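Local coordinates for sterol carrier protein 2 (Thermus thermophilus, PDB 2CX7), which belongs to the SCP-2 sterol transfer family and probably binds and carries sterols or other lipids, at residues 19-24 and 119-124; 27-32 and 113-118; 33-38 and 81-86. All blocks are in the same frame, centred on the assembly; numbering follows the deposited sequence.

Contact 1: 19-24 and 119-124; sequences SEAYRK and AQELVK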
# COMPACT_ATOMS: atom_id res chain seq x y z
N SER A 19 -2.43 -11.74 9.55
CA SER A 19 -3.02 -10.73 10.43
C SER A 19 -4.53 -10.86 10.60
O SER A 19 -5.29 -10.57 9.68
CB SER A 19 -2.71 -9.33 9.90
OG SER A 19 -3.41 -8.33 10.63
N GLU A 20 -4.96 -11.30 11.78
CA GLU A 20 -6.38 -11.43 12.06
C GLU A 20 -7.07 -10.06 12.04
O GLU A 20 -8.24 -9.96 11.67
CB GLU A 20 -6.61 -12.07 13.43
CG GLU A 20 -6.20 -13.52 13.52
CD GLU A 20 -6.19 -14.03 14.94
OE1 GLU A 20 -5.29 -13.62 15.71
OE2 GLU A 20 -7.09 -14.83 15.31
N ALA A 21 -6.35 -9.01 12.44
CA ALA A 21 -6.91 -7.66 12.48
C ALA A 21 -7.21 -7.17 11.07
O ALA A 21 -8.28 -6.60 10.80
CB ALA A 21 -5.94 -6.70 13.17
N TYR A 22 -6.27 -7.37 10.15
CA TYR A 22 -6.50 -6.96 8.78
C TYR A 22 -7.60 -7.82 8.16
O TYR A 22 -8.47 -7.33 7.44
CB TYR A 22 -5.23 -7.11 7.93
CG TYR A 22 -5.52 -6.83 6.48
CD1 TYR A 22 -5.85 -5.55 6.05
CD2 TYR A 22 -5.59 -7.87 5.55
CE1 TYR A 22 -6.24 -5.30 4.74
CE2 TYR A 22 -5.97 -7.64 4.25
CZ TYR A 22 -6.30 -6.35 3.84
OH TYR A 22 -6.71 -6.14 2.54
N ARG A 23 -7.56 -9.12 8.46
CA ARG A 23 -8.53 -10.07 7.94
C ARG A 23 -9.95 -9.64 8.28
O ARG A 23 -10.84 -9.70 7.44
CB ARG A 23 -8.24 -11.46 8.50
CG ARG A 23 -8.77 -12.62 7.66
CD ARG A 23 -8.47 -13.93 8.34
NE ARG A 23 -7.04 -14.09 8.55
CZ ARG A 23 -6.50 -14.74 9.57
NH1 ARG A 23 -7.29 -15.27 10.49
NH2 ARG A 23 -5.18 -14.86 9.67
N LYS A 24 -10.16 -9.20 9.52
CA LYS A 24 -11.48 -8.75 9.97
C LYS A 24 -11.86 -7.44 9.30
O LYS A 24 -12.96 -7.31 8.75
CB LYS A 24 -11.50 -8.58 11.49
CG LYS A 24 -11.43 -9.87 12.28
CD LYS A 24 -11.66 -9.62 13.77
CE LYS A 24 -11.56 -10.91 14.57
NZ LYS A 24 -10.20 -11.51 14.50
N ALA A 119 -7.51 0.16 5.76
CA ALA A 119 -6.36 0.97 5.36
C ALA A 119 -5.41 1.13 6.55
O ALA A 119 -4.19 0.99 6.41
CB ALA A 119 -6.83 2.34 4.86
N GLN A 120 -5.97 1.43 7.72
CA GLN A 120 -5.16 1.59 8.92
C GLN A 120 -4.41 0.29 9.20
O GLN A 120 -3.22 0.31 9.55
CB GLN A 120 -6.04 1.97 10.11
CG GLN A 120 -6.65 3.36 10.03
CD GLN A 120 -7.67 3.61 11.12
OE1 GLN A 120 -8.68 2.90 11.23
NE2 GLN A 120 -7.42 4.63 11.94
N GLU A 121 -5.08 -0.84 9.02
CA GLU A 121 -4.44 -2.13 9.27
C GLU A 121 -3.37 -2.45 8.21
O GLU A 121 -2.31 -2.99 8.54
CB GLU A 121 -5.48 -3.26 9.32
CG GLU A 121 -6.32 -3.30 10.60
CD GLU A 121 -5.47 -3.41 11.86
OE1 GLU A 121 -4.35 -3.95 11.79
OE2 GLU A 121 -5.94 -2.96 12.93
N LEU A 122 -3.66 -2.14 6.95
CA LEU A 122 -2.69 -2.38 5.88
C LEU A 122 -1.38 -1.72 6.25
O LEU A 122 -0.29 -2.31 6.13
CB LEU A 122 -3.17 -1.78 4.55
CG LEU A 122 -4.17 -2.57 3.70
CD1 LEU A 122 -4.65 -1.72 2.53
CD2 LEU A 122 -3.50 -3.85 3.18
N VAL A 123 -1.48 -0.48 6.72
CA VAL A 123 -0.30 0.28 7.10
C VAL A 123 0.36 -0.27 8.37
O VAL A 123 1.59 -0.38 8.44
CB VAL A 123 -0.66 1.76 7.27
CG1 VAL A 123 0.51 2.53 7.87
CG2 VAL A 123 -1.01 2.35 5.90
N LYS A 124 -0.45 -0.61 9.37
CA LYS A 124 0.10 -1.16 10.61
C LYS A 124 0.85 -2.46 10.32
O LYS A 124 1.91 -2.71 10.90
CB LYS A 124 -1.01 -1.43 11.63
CG LYS A 124 -1.61 -0.18 12.27
CD LYS A 124 -2.66 -0.56 13.30
CE LYS A 124 -3.26 0.67 13.97
NZ LYS A 124 -4.32 0.27 14.93
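Tyr22 of helix 20-25 and the pair Glu121 and Leu122 of helix 116-127 carry this contact, between two helices whose short segments run nearly antiparallel (155°) with axes 8.9 Å apart. With its CG anti to the backbone N (chi1 173°), the tyrosine swings its ring to the side, and the CD1-CE1 flank reaches Glu121 and Leu122. Tyr22 CE1 meets Leu122 CD2 at 3.5 Å, and the same methyl stays close to CZ. Glu121 CB sits at the ring edge, 4.0 Å from Tyr22 CD1, and the two side chains slide past each other in opposite directions. A bend at its second torsion then turns the carboxylate back over Ala21, whose CB is 3.5 Å from Glu121 OE1; carboxylate and phenol planes are 54° apart. Ser19 OG, at the N-cap of helix 20-25, accepts from Tyr22 N at 3.1 Å, an almost straight bond that ties off the first turn beside the packed ring. Leu16 of helix 6-17 touches both Tyr22 and Leu122, joining a third helix to the pair. Between these segments it is therefore shape and van der Waals fit, not a polar bond, that holds the helices, and Glu121 contributes through its aliphatic stem.

Contact 2: 27-32 and 113-118; sequences STWEGS and APYAQA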
# COMPACT_ATOMS: atom_id res chain seq x y z
N SER A 27 -12.80 -7.79 5.54
CA SER A 27 -13.64 -8.95 5.22
C SER A 27 -14.44 -8.86 3.91
O SER A 27 -14.60 -9.85 3.22
CB SER A 27 -14.58 -9.27 6.39
OG SER A 27 -15.47 -8.20 6.66
N THR A 28 -14.94 -7.67 3.57
CA THR A 28 -15.72 -7.54 2.34
C THR A 28 -15.01 -6.71 1.27
O THR A 28 -15.63 -6.25 0.31
CB THR A 28 -17.10 -6.94 2.63
OG1 THR A 28 -16.95 -5.75 3.41
CG2 THR A 28 -17.96 -7.94 3.42
N TRP A 29 -13.70 -6.55 1.42
CA TRP A 29 -12.93 -5.79 0.45
C TRP A 29 -12.63 -6.58 -0.81
O TRP A 29 -12.30 -7.76 -0.75
CB TRP A 29 -11.59 -5.35 1.05
CG TRP A 29 -10.66 -4.78 0.01
CD1 TRP A 29 -9.82 -5.48 -0.82
CD2 TRP A 29 -10.59 -3.42 -0.41
NE1 TRP A 29 -9.23 -4.63 -1.72
CE2 TRP A 29 -9.68 -3.36 -1.49
CE3 TRP A 29 -11.20 -2.24 0.03
CZ2 TRP A 29 -9.38 -2.16 -2.14
CZ3 TRP A 29 -10.90 -1.05 -0.61
CH2 TRP A 29 -9.99 -1.01 -1.69
N GLU A 30 -12.75 -5.92 -1.96
CA GLU A 30 -12.42 -6.52 -3.25
C GLU A 30 -11.71 -5.46 -4.09
O GLU A 30 -12.13 -4.31 -4.12
CB GLU A 30 -13.67 -7.01 -3.99
CG GLU A 30 -14.26 -8.29 -3.46
CD GLU A 30 -15.61 -8.61 -4.10
OE1 GLU A 30 -15.86 -8.15 -5.24
OE2 GLU A 30 -16.41 -9.32 -3.47
N GLY A 31 -10.63 -5.85 -4.75
CA GLY A 31 -9.93 -4.88 -5.57
C GLY A 31 -8.43 -4.85 -5.32
O GLY A 31 -7.98 -5.02 -4.19
N SER A 32 -7.67 -4.66 -6.39
CA SER A 32 -6.21 -4.61 -6.26
C SER A 32 -5.82 -3.21 -5.79
O SER A 32 -6.54 -2.24 -6.03
CB SER A 32 -5.54 -4.94 -7.60
OG SER A 32 -6.05 -4.14 -8.65
N ALA A 113 -13.48 5.36 1.51
CA ALA A 113 -13.85 5.82 2.85
C ALA A 113 -14.38 4.74 3.81
O ALA A 113 -13.95 4.66 4.96
CB ALA A 113 -14.85 6.97 2.75
N PRO A 114 -15.32 3.90 3.34
CA PRO A 114 -15.89 2.84 4.18
C PRO A 114 -14.87 1.82 4.67
O PRO A 114 -15.13 1.09 5.62
CB PRO A 114 -16.93 2.19 3.25
CG PRO A 114 -17.36 3.34 2.38
CD PRO A 114 -16.03 3.99 2.05
N TYR A 115 -13.70 1.77 4.03
CA TYR A 115 -12.66 0.82 4.41
C TYR A 115 -11.48 1.45 5.13
O TYR A 115 -10.36 0.95 5.05
CB TYR A 115 -12.14 0.08 3.19
CG TYR A 115 -13.22 -0.72 2.51
CD1 TYR A 115 -13.90 -0.21 1.40
CD2 TYR A 115 -13.57 -1.98 2.98
CE1 TYR A 115 -14.90 -0.95 0.78
CE2 TYR A 115 -14.58 -2.72 2.38
CZ TYR A 115 -15.24 -2.20 1.28
OH TYR A 115 -16.22 -2.94 0.66
N ALA A 116 -11.73 2.54 5.84
CA ALA A 116 -10.69 3.24 6.58
C ALA A 116 -9.94 2.32 7.56
O ALA A 116 -8.72 2.42 7.69
CB ALA A 116 -11.30 4.43 7.33
N GLN A 117 -10.65 1.43 8.23
CA GLN A 117 -9.99 0.54 9.18
C GLN A 117 -9.05 -0.44 8.46
O GLN A 117 -7.97 -0.75 8.95
CB GLN A 117 -11.03 -0.23 9.99
CG GLN A 117 -10.45 -1.00 11.15
CD GLN A 117 -11.51 -1.74 11.94
OE1 GLN A 117 -12.26 -2.54 11.38
NE2 GLN A 117 -11.58 -1.47 13.24
N ALA A 118 -9.48 -0.93 7.30
CA ALA A 118 -8.65 -1.85 6.53
C ALA A 118 -7.37 -1.11 6.13
O ALA A 118 -6.28 -1.68 6.16
CB ALA A 118 -9.40 -2.34 5.28
O HOH W 1 -14.64 -3.53 -1.88
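The link between helix 20-25 and strand 32-37 packs here against the start of helix 116-127, where Tyr115 occupies the N-cap position and receives the indole of Trp29 in a T-shaped (edge-to-face) pair. The six-membered ring of Trp29 has its centroid 5.0 Å from that of the phenol, with the planes at 87°. Trp29 CE3 comes down over one face of Tyr115, 3.5 Å from CG, and CZ3 follows nearer CD1. A first torsion of 170° places the Trp29 CG opposite its own backbone N, and the indole NE1 reaches Gly31 O at 2.8 Å, nearly in the ring plane; this bond helps fix the rotation of the indole. Phe74 also meets the Trp29 ring, at about 45°. At the far end of the phenol, Tyr115 OH is 3.0 Å from a water that accepts from Glu30 N, also at 3.0 Å, while Thr28 OG1 lies at the ring edge, 4.0 Å from CE2. Replacing Tyr115 with an alanine would probably open a gap beside Trp29 and leave the bridging water without its phenol partner. With the indole fixed by its NE1 bond, Tyr115 holds the helix start to residues 27-32 through its apolar face and its water-bound hydroxyl.

Contact 3: 33-38 and 81-86; sequences LALAVR and ATWQEV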
# COMPACT_ATOMS: atom_id res chain seq x y z
N LEU A 33 -4.68 -3.11 -5.11
CA LEU A 33 -4.21 -1.83 -4.61
C LEU A 33 -2.74 -1.68 -4.90
O LEU A 33 -1.95 -2.57 -4.57
CB LEU A 33 -4.43 -1.74 -3.09
CG LEU A 33 -3.79 -0.57 -2.33
CD1 LEU A 33 -4.45 0.75 -2.72
CD2 LEU A 33 -3.95 -0.80 -0.81
N ALA A 34 -2.37 -0.56 -5.52
CA ALA A 34 -0.98 -0.30 -5.82
C ALA A 34 -0.47 0.83 -4.96
O ALA A 34 -1.10 1.89 -4.86
CB ALA A 34 -0.81 0.06 -7.30
N LEU A 35 0.67 0.59 -4.31
CA LEU A 35 1.34 1.59 -3.49
C LEU A 35 2.50 2.00 -4.39
O LEU A 35 3.49 1.27 -4.54
CB LEU A 35 1.83 0.96 -2.19
CG LEU A 35 0.75 0.22 -1.39
CD1 LEU A 35 1.35 -0.27 -0.08
CD2 LEU A 35 -0.46 1.14 -1.15
N ALA A 36 2.38 3.18 -4.99
CA ALA A 36 3.36 3.67 -5.94
C ALA A 36 4.30 4.77 -5.45
O ALA A 36 3.88 5.72 -4.79
CB ALA A 36 2.65 4.13 -7.20
N VAL A 37 5.58 4.61 -5.80
CA VAL A 37 6.64 5.55 -5.47
C VAL A 37 6.96 6.31 -6.76
O VAL A 37 7.22 5.69 -7.79
CB VAL A 37 7.94 4.82 -5.00
CG1 VAL A 37 9.05 5.85 -4.75
CG2 VAL A 37 7.66 4.02 -3.74
N ARG A 38 6.92 7.64 -6.70
CA ARG A 38 7.21 8.48 -7.86
C ARG A 38 8.68 8.32 -8.25
O ARG A 38 9.50 7.94 -7.41
CB ARG A 38 6.93 9.95 -7.52
CG ARG A 38 5.49 10.24 -7.13
CD ARG A 38 5.26 11.74 -6.94
NE ARG A 38 3.85 12.02 -6.72
CZ ARG A 38 3.34 12.51 -5.59
NH1 ARG A 38 4.14 12.78 -4.55
NH2 ARG A 38 2.04 12.70 -5.49
N ALA A 81 10.10 9.42 0.26
CA ALA A 81 10.22 9.92 1.63
C ALA A 81 8.91 9.83 2.39
O ALA A 81 8.90 9.49 3.58
CB ALA A 81 10.71 11.35 1.62
N THR A 82 7.81 10.14 1.71
CA THR A 82 6.50 10.07 2.32
C THR A 82 6.17 8.63 2.68
O THR A 82 5.73 8.35 3.80
CB THR A 82 5.42 10.63 1.38
OG1 THR A 82 5.75 11.98 1.05
CG2 THR A 82 4.05 10.60 2.04
N TRP A 83 6.38 7.72 1.73
CA TRP A 83 6.10 6.31 2.00
C TRP A 83 6.96 5.80 3.16
O TRP A 83 6.49 5.02 3.98
CB TRP A 83 6.34 5.44 0.76
CG TRP A 83 5.17 5.39 -0.19
CD1 TRP A 83 5.17 5.74 -1.51
CD2 TRP A 83 3.84 4.97 0.12
NE1 TRP A 83 3.92 5.56 -2.05
CE2 TRP A 83 3.08 5.09 -1.07
CE3 TRP A 83 3.21 4.51 1.28
CZ2 TRP A 83 1.73 4.76 -1.13
CZ3 TRP A 83 1.86 4.18 1.22
CH2 TRP A 83 1.13 4.31 0.02
N GLN A 84 8.21 6.25 3.23
CA GLN A 84 9.08 5.81 4.32
C GLN A 84 8.47 6.25 5.66
O GLN A 84 8.44 5.48 6.62
CB GLN A 84 10.49 6.37 4.16
CG GLN A 84 11.26 5.74 3.00
CD GLN A 84 12.63 6.35 2.80
OE1 GLN A 84 12.81 7.56 2.94
NE2 GLN A 84 13.61 5.52 2.43
N GLU A 85 7.98 7.47 5.71
CA GLU A 85 7.36 7.97 6.93
C GLU A 85 6.12 7.17 7.29
O GLU A 85 5.95 6.77 8.44
CB GLU A 85 7.01 9.44 6.76
CG GLU A 85 8.22 10.34 6.82
CD GLU A 85 8.09 11.53 5.90
OE1 GLU A 85 6.95 11.98 5.68
OE2 GLU A 85 9.14 12.01 5.42
N VAL A 86 5.26 6.92 6.30
CA VAL A 86 4.02 6.19 6.55
C VAL A 86 4.27 4.75 6.96
O VAL A 86 3.77 4.29 8.00
CB VAL A 86 3.08 6.20 5.31
CG1 VAL A 86 1.86 5.29 5.56
CG2 VAL A 86 2.61 7.61 5.03
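Strand 33-37 and helix 81-86 run at 130° to each other with their axes 9.3 Å apart at closest approach, and Val37 and Trp83 have the nearest CA atoms, 7.5 Å apart. Trp83 makes every contact from residues 81-86 to residues 33-38. Its CG stands beside the backbone N and anti to the carbonyl carbon (chi1 -84°), and the indole reaches the strand with its NE1-CZ2-CH2 side. Trp83 NE1 donates to Ala36 O at 2.7 Å, with an N-H...O angle of 155°, moderately bent; the oxygen lies near the indole plane, whereas the donor stands well above the carbonyl plane. This strand is the middle one of a five-stranded mixed sheet, and helix 80-86, which follows strand 74-78, packs against it through this tryptophan, in a domain of the SCP-2 family. The same Ala36 is also backbone hydrogen-bonded to Ile76 on strand 74-78. Leu35 crosses the indole at about a right angle: its CB lies over one face toward the rim, 3.9 Å from Trp83 CZ2, and its CD2 is 3.7 Å from CH2. From Val37, CG2 approaches Trp83 CD1 at 3.8 Å. Phe4 meets the indole edge-to-face and also touches Val37.

In the fold
In sequence the three contacts are concentric, 33-38/81-86 innermost and 19-24/119-124 outermost. Contacts 1 and 2 share helix 116-127 and occupy one flank of the molecule, their centres about 10 Å apart; Tyr22 of contact 1 also packs on Ala118 of contact 2. Contact 3 lies across the middle of the chain from both, its centre about 17 Å from that of contact 1 and 18 Å from that of contact 2. Residues 27-32 run directly into its strand, while Leu122 packs on Leu33 and Val123 approaches Val86. Helix 116-127 thus ties the early helix and the link after it to the central strand of the sheet, joining parts far apart in sequence.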